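Local coordinates for ribonuclease S-F11 (Nicotiana alata, PDB 1IOO), which cleaves RNA as a secreted glycoprotein of the RNase T2 family and is associated with gametophytic self-incompatibility, the rejection of a plant's own pollen, at residues 108-111 and 112-116; 136-139 and 140-144; 79-82 and 83-86. All coordinates share one frame; numbering follows the deposited sequence.

Contact 1. Residues 108-111 and 112-116; sequences ALRL and KDKFD. With NAG (2-acetamido-2-deoxy-beta-D-glucopyranose), chain C; MAN (alpha-D-mannopyranose), chain B; NAG (2-acetamido-2-deoxy-beta-D-glucopyranose), chain D.
The guanidinium group of Arg110 is approached obliquely by the aliphatic chain of Lys114, with CD 4.3 Å from NH1. Over one face of the group lies Leu111 CD2, displaced toward the rim; at its edge, in plane, a water accepts from NH1 and, weakly, from Lys114 NZ, lying between two like charges. The Phe115 ring carries Lys114 CB over one face, again near the rim, while the carbonyl oxygen of Leu111 reaches Phe115 CD1 obliquely at 3.1 Å. Leu111 and Lys114 run side by side, CD2 of the leucine 3.9 Å from CD of the lysine; bends at chi3 (55°) and chi4 (66°) turn the lysine back so that its amine meets the water. These groups sit where helix 101-113 runs into the turn that follows. The buried side of the helix, with Ala108 and Leu111, rests on strand 30-37 of the central antiparallel sheet, and Phe115 packs on strand 162-170. Asp113 N donates to Leu109 O four residues back; Lys114 N donates to Leu111 O at 3.1 Å, from above the carbonyl plane, and keeps a weak bond to Arg110 O. Two sugars of the glycan attached at Asn28 converge on Asp113. Its carbonyl oxygen accepts from NAG (chain C) N2 at 3.0 Å and from MAN O3 at 2.9 Å, and its OD2 accepts from MAN O4 at 2.7 Å.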
loop_
_atom_site.group_PDB
_atom_site.type_symbol
_atom_site.label_atom_id
_atom_site.label_comp_id
_atom_site.label_asym_id
_atom_site.label_seq_id
_atom_site.Cartn_x
_atom_site.Cartn_y
_atom_site.Cartn_z
ATOM N N ALA A 108 -5.191 6.511 6.635
ATOM C CA ALA A 108 -4.670 5.938 5.404
ATOM C C ALA A 108 -4.643 6.988 4.295
ATOM O O ALA A 108 -3.656 7.121 3.576
ATOM C CB ALA A 108 -5.519 4.739 4.980
ATOM N N LEU A 109 -5.725 7.751 4.178
ATOM C CA LEU A 109 -5.809 8.793 3.166
ATOM C C LEU A 109 -4.785 9.895 3.428
ATOM O O LEU A 109 -4.138 10.386 2.502
ATOM C CB LEU A 109 -7.227 9.382 3.130
ATOM C CG LEU A 109 -8.308 8.450 2.564
ATOM C CD1 LEU A 109 -9.693 9.045 2.775
ATOM C CD2 LEU A 109 -8.045 8.229 1.083
ATOM N N ARG A 110 -4.634 10.271 4.695
ATOM C CA ARG A 110 -3.677 11.312 5.073
ATOM C C ARG A 110 -2.247 10.892 4.744
ATOM O O ARG A 110 -1.479 11.668 4.174
ATOM C CB ARG A 110 -3.786 11.616 6.571
ATOM C CG ARG A 110 -2.840 12.706 7.063
ATOM C CD ARG A 110 -3.110 13.062 8.519
ATOM N NE ARG A 110 -2.469 12.150 9.467
ATOM C CZ ARG A 110 -1.162 12.125 9.713
ATOM N NH1 ARG A 110 -0.348 12.961 9.080
ATOM N NH2 ARG A 110 -0.668 11.275 10.605
ATOM N N LEU A 111 -1.890 9.664 5.107
ATOM C CA LEU A 111 -0.542 9.171 4.849
ATOM C C LEU A 111 -0.269 9.063 3.354
ATOM O O LEU A 111 0.831 9.368 2.895
ATOM C CB LEU A 111 -0.328 7.819 5.536
ATOM C CG LEU A 111 -0.437 7.886 7.064
ATOM C CD1 LEU A 111 -0.147 6.520 7.665
ATOM C CD2 LEU A 111 0.544 8.908 7.611
ATOM N N LYS A 112 -1.268 8.623 2.596
ATOM C CA LYS A 112 -1.124 8.507 1.151
ATOM C C LYS A 112 -0.866 9.884 0.527
ATOM O O LYS A 112 -0.025 10.037 -0.357
ATOM C CB LYS A 112 -2.402 7.890 0.565
ATOM C CG LYS A 112 -2.323 7.441 -0.889
ATOM C CD LYS A 112 -2.911 8.456 -1.842
ATOM C CE LYS A 112 -3.202 7.805 -3.190
ATOM N NZ LYS A 112 -3.637 8.785 -4.225
ATOM N N ASP A 113 -1.586 10.883 1.026
ATOM C CA ASP A 113 -1.484 12.248 0.526
ATOM C C ASP A 113 -0.116 12.859 0.819
ATOM O O ASP A 113 0.272 13.853 0.205
ATOM C CB ASP A 113 -2.579 13.102 1.160
ATOM C CG ASP A 113 -2.700 14.459 0.514
ATOM O OD1 ASP A 113 -2.931 14.507 -0.709
ATOM O OD2 ASP A 113 -2.566 15.474 1.228
ATOM N N LYS A 114 0.608 12.268 1.761
ATOM C CA LYS A 114 1.931 12.761 2.123
ATOM C C LYS A 114 2.958 12.460 1.044
ATOM O O LYS A 114 4.034 13.062 1.021
ATOM C CB LYS A 114 2.416 12.105 3.421
ATOM C CG LYS A 114 1.914 12.734 4.705
ATOM C CD LYS A 114 2.389 11.934 5.921
ATOM C CE LYS A 114 3.909 11.757 5.948
ATOM N NZ LYS A 114 4.659 13.033 6.146
ATOM N N PHE A 115 2.635 11.536 0.145
ATOM C CA PHE A 115 3.604 11.138 -0.849
ATOM C C PHE A 115 3.109 11.257 -2.276
ATOM O O PHE A 115 1.912 11.246 -2.570
ATOM C CB PHE A 115 4.031 9.675 -0.646
ATOM C CG PHE A 115 4.488 9.360 0.744
ATOM C CD1 PHE A 115 3.639 8.723 1.647
ATOM C CD2 PHE A 115 5.760 9.723 1.162
ATOM C CE1 PHE A 115 4.057 8.454 2.957
ATOM C CE2 PHE A 115 6.191 9.463 2.461
ATOM C CZ PHE A 115 5.342 8.829 3.362
ATOM N N ASP A 116 4.092 11.406 -3.152
ATOM C CA ASP A 116 3.927 11.360 -4.581
ATOM C C ASP A 116 5.102 10.574 -5.115
ATOM O O ASP A 116 6.040 11.131 -5.683
ATOM C CB ASP A 116 3.897 12.758 -5.211
ATOM C CG ASP A 116 3.502 12.721 -6.681
ATOM O OD1 ASP A 116 3.511 11.618 -7.280
ATOM O OD2 ASP A 116 3.189 13.793 -7.245
HETATM C C1 NAG C . -1.186 14.808 -4.067
HETATM C C2 NAG C . -0.437 15.904 -3.316
HETATM C C3 NAG C . -1.415 16.756 -2.495
HETATM C C4 NAG C . -2.569 17.274 -3.380
HETATM C C5 NAG C . -3.202 16.102 -4.143
HETATM C C6 NAG C . -4.269 16.544 -5.128
HETATM C C7 NAG C . 1.856 15.468 -2.723
HETATM C C8 NAG C . 2.845 14.712 -1.854
HETATM N N2 NAG C . 0.565 15.312 -2.452
HETATM O O3 NAG C . -0.705 17.851 -1.934
HETATM O O4 NAG C . -3.585 17.912 -2.570
HETATM O O5 NAG C . -2.197 15.395 -4.900
HETATM O O6 NAG C . -3.711 17.342 -6.163
HETATM O O7 NAG C . 2.268 16.183 -3.637
HETATM C C1 MAN B . 0.326 19.635 1.471
HETATM C C2 MAN B . 1.393 18.588 1.141
HETATM C C3 MAN B . 0.808 17.181 1.306
HETATM C C4 MAN B . 0.229 17.008 2.711
HETATM C C5 MAN B . -0.804 18.105 2.973
HETATM C C6 MAN B . -1.364 18.065 4.384
HETATM O O2 MAN B . 2.511 18.753 2.001
HETATM O O3 MAN B . 1.816 16.210 1.078
HETATM O O4 MAN B . -0.386 15.732 2.820
HETATM O O5 MAN B . -0.202 19.406 2.782
HETATM O O6 MAN B . -0.504 18.731 5.298
HETATM C C1 NAG D . -0.519 10.816 -7.470
HETATM C C2 NAG D . -0.878 12.198 -8.041
HETATM C C3 NAG D . -0.323 13.311 -7.157
HETATM C C4 NAG D . -0.827 13.113 -5.734
HETATM C C5 NAG D . -0.387 11.733 -5.243
HETATM C C6 NAG D . -0.873 11.446 -3.837
HETATM C C7 NAG D . -1.029 13.025 -10.301
HETATM C C8 NAG D . -0.274 13.417 -11.560
HETATM N N2 NAG D . -0.357 12.332 -9.387
HETATM O O3 NAG D . -0.759 14.570 -7.650
HETATM O O4 NAG D . -0.287 14.136 -4.883
HETATM O O5 NAG D . -0.944 10.711 -6.099
HETATM O O6 NAG D . -2.289 11.344 -3.800
HETATM O O7 NAG D . -2.213 13.352 -10.165
HETATM O O HOH W 1 2.578 13.427 8.557
#

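Contact 2. Residues 136-139 and 140-144; sequences DIFD and AIKTV
Ile137 and Ile141, one turn apart, show the close side of this helix: CG1 of Ile141 lies 3.3 Å from the carbonyl oxygen of Ile137, because the first torsion (chi1 -60°) sets CG1 beside the backbone N, opposite the carbonyl carbon. The branches of the two isoleucines meet less closely, Ile137 CG2 standing 4.5 Å from Ile141 CG1. Ile141 N donates to Ile137 O at 3.1 Å. The segment belongs to helix 134-145, which sets both isoleucines on Ile151 of strand 150-154, while Ala140 touches Leu121 of helix 117-123, so the buried side of the helix meets both the sheet and helix 117-123. Asp136, Asp139 and Thr143 make up the looser, solvent side. Between the two, Phe138, its ring partly covered by Pro149 and Gln182, lies alongside the extended chain of Lys142, pointing the same way, and they touch through CE2 and CD at 3.9 Å. The lysine amine bonds to Asn148, and Asp139 OD1 to Gln135, rather than to each other. Thr143 N is shared between Asp139 O, a weak bond of 3.4 Å, and Ala140 O, which also takes the Thr143 hydroxyl, OG1 donating at 2.6 Å.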
loop_
_atom_site.group_PDB
_atom_site.type_symbol
_atom_site.label_atom_id
_atom_site.label_comp_id
_atom_site.label_asym_id
_atom_site.label_seq_id
_atom_site.Cartn_x
_atom_site.Cartn_y
_atom_site.Cartn_z
ATOM N N ASP A 136 18.613 1.494 -6.453
ATOM C CA ASP A 136 18.222 2.800 -6.981
ATOM C C ASP A 136 16.783 3.136 -6.596
ATOM O O ASP A 136 16.481 4.264 -6.212
ATOM C CB ASP A 136 18.392 2.846 -8.501
ATOM C CG ASP A 136 19.845 3.024 -8.920
ATOM O OD1 ASP A 136 20.697 3.246 -8.035
ATOM O OD2 ASP A 136 20.131 2.953 -10.133
ATOM N N ILE A 137 15.897 2.151 -6.700
ATOM C CA ILE A 137 14.509 2.350 -6.311
ATOM C C ILE A 137 14.416 2.622 -4.808
ATOM O O ILE A 137 13.777 3.581 -4.375
ATOM C CB ILE A 137 13.652 1.108 -6.664
ATOM C CG1 ILE A 137 13.595 0.942 -8.182
ATOM C CG2 ILE A 137 12.236 1.260 -6.101
ATOM C CD1 ILE A 137 13.012 -0.385 -8.633
ATOM N N PHE A 138 15.076 1.771 -4.028
ATOM C CA PHE A 138 15.111 1.905 -2.574
ATOM C C PHE A 138 15.609 3.301 -2.158
ATOM O O PHE A 138 14.964 3.989 -1.365
ATOM C CB PHE A 138 16.030 0.821 -2.000
ATOM C CG PHE A 138 16.177 0.858 -0.506
ATOM C CD1 PHE A 138 15.380 0.060 0.307
ATOM C CD2 PHE A 138 17.126 1.680 0.087
ATOM C CE1 PHE A 138 15.532 0.082 1.699
ATOM C CE2 PHE A 138 17.283 1.707 1.469
ATOM C CZ PHE A 138 16.485 0.907 2.272
ATOM N N ASP A 139 16.753 3.709 -2.701
ATOM C CA ASP A 139 17.333 5.010 -2.370
ATOM C C ASP A 139 16.372 6.161 -2.680
ATOM O O ASP A 139 16.225 7.087 -1.884
ATOM C CB ASP A 139 18.646 5.226 -3.129
ATOM C CG ASP A 139 19.791 4.385 -2.582
ATOM O OD1 ASP A 139 19.651 3.817 -1.476
ATOM O OD2 ASP A 139 20.844 4.308 -3.254
ATOM N N ALA A 140 15.727 6.104 -3.841
ATOM C CA ALA A 140 14.794 7.150 -4.237
ATOM C C ALA A 140 13.643 7.281 -3.237
ATOM O O ALA A 140 13.300 8.382 -2.808
ATOM C CB ALA A 140 14.257 6.861 -5.635
ATOM N N ILE A 141 13.051 6.153 -2.861
ATOM C CA ILE A 141 11.932 6.173 -1.927
ATOM C C ILE A 141 12.365 6.634 -0.535
ATOM O O ILE A 141 11.644 7.372 0.130
ATOM C CB ILE A 141 11.271 4.776 -1.841
ATOM C CG1 ILE A 141 10.741 4.368 -3.225
ATOM C CG2 ILE A 141 10.144 4.779 -0.818
ATOM C CD1 ILE A 141 9.713 5.337 -3.828
ATOM N N LYS A 142 13.552 6.225 -0.102
ATOM C CA LYS A 142 14.011 6.593 1.233
ATOM C C LYS A 142 14.169 8.103 1.390
ATOM O O LYS A 142 14.186 8.613 2.512
ATOM C CB LYS A 142 15.321 5.885 1.584
ATOM C CG LYS A 142 15.647 5.967 3.073
ATOM C CD LYS A 142 16.832 5.096 3.437
ATOM C CE LYS A 142 17.125 5.173 4.931
ATOM N NZ LYS A 142 18.266 4.284 5.271
ATOM N N THR A 143 14.283 8.827 0.282
ATOM C CA THR A 143 14.414 10.279 0.380
ATOM C C THR A 143 13.160 10.906 0.973
ATOM O O THR A 143 13.210 12.016 1.509
ATOM C CB THR A 143 14.710 10.965 -0.978
ATOM O OG1 THR A 143 13.624 10.759 -1.890
ATOM C CG2 THR A 143 16.003 10.431 -1.566
ATOM N N VAL A 144 12.037 10.197 0.887
ATOM C CA VAL A 144 10.786 10.707 1.435
ATOM C C VAL A 144 10.299 9.863 2.612
ATOM O O VAL A 144 9.584 10.362 3.485
ATOM C CB VAL A 144 9.671 10.802 0.359
ATOM C CG1 VAL A 144 10.058 11.826 -0.699
ATOM C CG2 VAL A 144 9.424 9.447 -0.272
#

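Contact 3. Residues 79-82 and 83-86; sequences TEQP and SWKY
A single residue, Gln81, joins helix 74-80 to helix 82-92, ending the first with a positive phi (42°) and standing at the N-cap of the second. Its carbonyl oxygen opens the new helix by accepting from Lys85 N at 3.0 Å, and Tyr86 N donates to Pro82 O at 3.1 Å. Pro82, in the first turn, has no amide hydrogen to leave unbonded; the next two amides, of Ser83 and Trp84, both donate to OE1 of Gln69, a residue that probably binds the RNA 3'-phosphate, as in related enzymes. The side-chain contact is that of Gln81 with Trp84. The two groups cross obliquely, their planes 61° apart, and CG of the glutamine lies 3.5 Å from Trp84 CE3, with Gln81 CD at the edge of the indole and in its plane. With CG placed beside the backbone N (chi1 -54°) and the chain extended from there, the amide passes the six-membered ring; OE1 accepts from Tyr52 OH, and NE2 donates to Phe55 O and Arg78 O. Trp84 NE1 in turn bonds with Trp67 O, and its ring meets that of Trp67 edge to face. A water donates to Glu80 O at 2.6 Å and accepts from Lys85 NZ at 3.1 Å; Lys85 NZ also bonds with Tyr54 OH. The three bonds of the buried Gln81 amide probably fix which way it is flipped beside the indole, at the start of a helix that carries the proton acceptor His91 further along.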
loop_
_atom_site.group_PDB
_atom_site.type_symbol
_atom_site.label_atom_id
_atom_site.label_comp_id
_atom_site.label_asym_id
_atom_site.label_seq_id
_atom_site.Cartn_x
_atom_site.Cartn_y
_atom_site.Cartn_z
ATOM N N THR A 79 -20.794 0.184 -3.384
ATOM C CA THR A 79 -21.959 -0.249 -2.625
ATOM C C THR A 79 -21.615 -1.253 -1.523
ATOM O O THR A 79 -21.960 -1.039 -0.359
ATOM C CB THR A 79 -23.018 -0.895 -3.553
ATOM O OG1 THR A 79 -23.411 0.050 -4.555
ATOM C CG2 THR A 79 -24.248 -1.303 -2.752
ATOM N N GLU A 80 -20.930 -2.335 -1.880
ATOM C CA GLU A 80 -20.643 -3.392 -0.913
ATOM C C GLU A 80 -19.264 -3.256 -0.265
ATOM O O GLU A 80 -18.980 -3.932 0.726
ATOM C CB GLU A 80 -20.820 -4.761 -1.566
ATOM C CG GLU A 80 -22.198 -4.961 -2.197
ATOM C CD GLU A 80 -23.342 -4.543 -1.285
ATOM O OE1 GLU A 80 -23.283 -4.835 -0.075
ATOM O OE2 GLU A 80 -24.307 -3.928 -1.783
ATOM N N GLN A 81 -18.404 -2.416 -0.837
ATOM C CA GLN A 81 -17.083 -2.124 -0.254
ATOM C C GLN A 81 -16.391 -3.390 0.296
ATOM O O GLN A 81 -15.894 -3.409 1.425
ATOM C CB GLN A 81 -17.304 -1.084 0.857
ATOM C CG GLN A 81 -18.059 0.143 0.314
ATOM C CD GLN A 81 -18.477 1.164 1.350
ATOM O OE1 GLN A 81 -17.961 1.206 2.466
ATOM N NE2 GLN A 81 -19.422 2.014 0.966
ATOM N N PRO A 82 -16.264 -4.428 -0.535
ATOM C CA PRO A 82 -15.646 -5.688 -0.113
ATOM C C PRO A 82 -14.197 -5.621 0.365
ATOM O O PRO A 82 -13.844 -6.248 1.365
ATOM C CB PRO A 82 -15.819 -6.578 -1.339
ATOM C CG PRO A 82 -15.735 -5.608 -2.469
ATOM C CD PRO A 82 -16.557 -4.440 -1.981
ATOM N N SER A 83 -13.353 -4.880 -0.343
ATOM C CA SER A 83 -11.946 -4.821 0.026
ATOM C C SER A 83 -11.710 -3.946 1.239
ATOM O O SER A 83 -10.893 -4.284 2.094
ATOM C CB SER A 83 -11.095 -4.364 -1.155
ATOM O OG SER A 83 -11.213 -5.310 -2.200
ATOM N N TRP A 84 -12.406 -2.815 1.319
ATOM C CA TRP A 84 -12.260 -1.954 2.478
ATOM C C TRP A 84 -12.701 -2.685 3.736
ATOM O O TRP A 84 -12.043 -2.604 4.774
ATOM C CB TRP A 84 -13.061 -0.659 2.309
ATOM C CG TRP A 84 -12.626 0.127 1.114
ATOM C CD1 TRP A 84 -11.372 0.139 0.550
ATOM C CD2 TRP A 84 -13.441 0.982 0.296
ATOM N NE1 TRP A 84 -11.371 0.935 -0.571
ATOM C CE2 TRP A 84 -12.621 1.463 -0.750
ATOM C CE3 TRP A 84 -14.785 1.384 0.343
ATOM C CZ2 TRP A 84 -13.098 2.324 -1.745
ATOM C CZ3 TRP A 84 -15.263 2.244 -0.654
ATOM C CH2 TRP A 84 -14.416 2.701 -1.680
ATOM N N LYS A 85 -13.808 -3.419 3.634
ATOM C CA LYS A 85 -14.308 -4.182 4.770
ATOM C C LYS A 85 -13.305 -5.253 5.190
ATOM O O LYS A 85 -12.998 -5.398 6.370
ATOM C CB LYS A 85 -15.647 -4.860 4.444
ATOM C CG LYS A 85 -16.179 -5.682 5.624
ATOM C CD LYS A 85 -17.349 -6.586 5.252
ATOM C CE LYS A 85 -18.592 -5.807 4.916
ATOM N NZ LYS A 85 -19.738 -6.750 4.766
ATOM N N TYR A 86 -12.791 -5.999 4.220
ATOM C CA TYR A 86 -11.834 -7.057 4.518
ATOM C C TYR A 86 -10.589 -6.497 5.195
ATOM O O TYR A 86 -10.120 -7.031 6.204
ATOM C CB TYR A 86 -11.428 -7.781 3.235
ATOM C CG TYR A 86 -10.493 -8.940 3.462
ATOM C CD1 TYR A 86 -10.870 -10.015 4.270
ATOM C CD2 TYR A 86 -9.241 -8.978 2.858
ATOM C CE1 TYR A 86 -10.020 -11.102 4.465
ATOM C CE2 TYR A 86 -8.383 -10.062 3.044
ATOM C CZ TYR A 86 -8.779 -11.119 3.845
ATOM O OH TYR A 86 -7.951 -12.208 4.008
HETATM O O HOH W 2 -19.955 -6.158 1.778
#

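All three contacts are local. Contact 1, about 10 Å from the chain's centre, has one side in the core against the sheet and the other under the glycan; contacts 2 and 3 lie about 16 Å out, on opposite sides of that centre, about 32 Å apart centre to centre. Contacts 1 and 2 touch, Phe115 CE2 meeting Val144 O at 3.7 Å, whereas contact 3 touches neither. Contact 2 lies within one helix, contact 1 covers the end of another and the turn after it, both packing apolar groups inward; contact 3 joins two helices, with a bonded amide beside an aromatic ring. Carbohydrate takes part only in contact 1, through hydroxyls and an N-acetyl N-H.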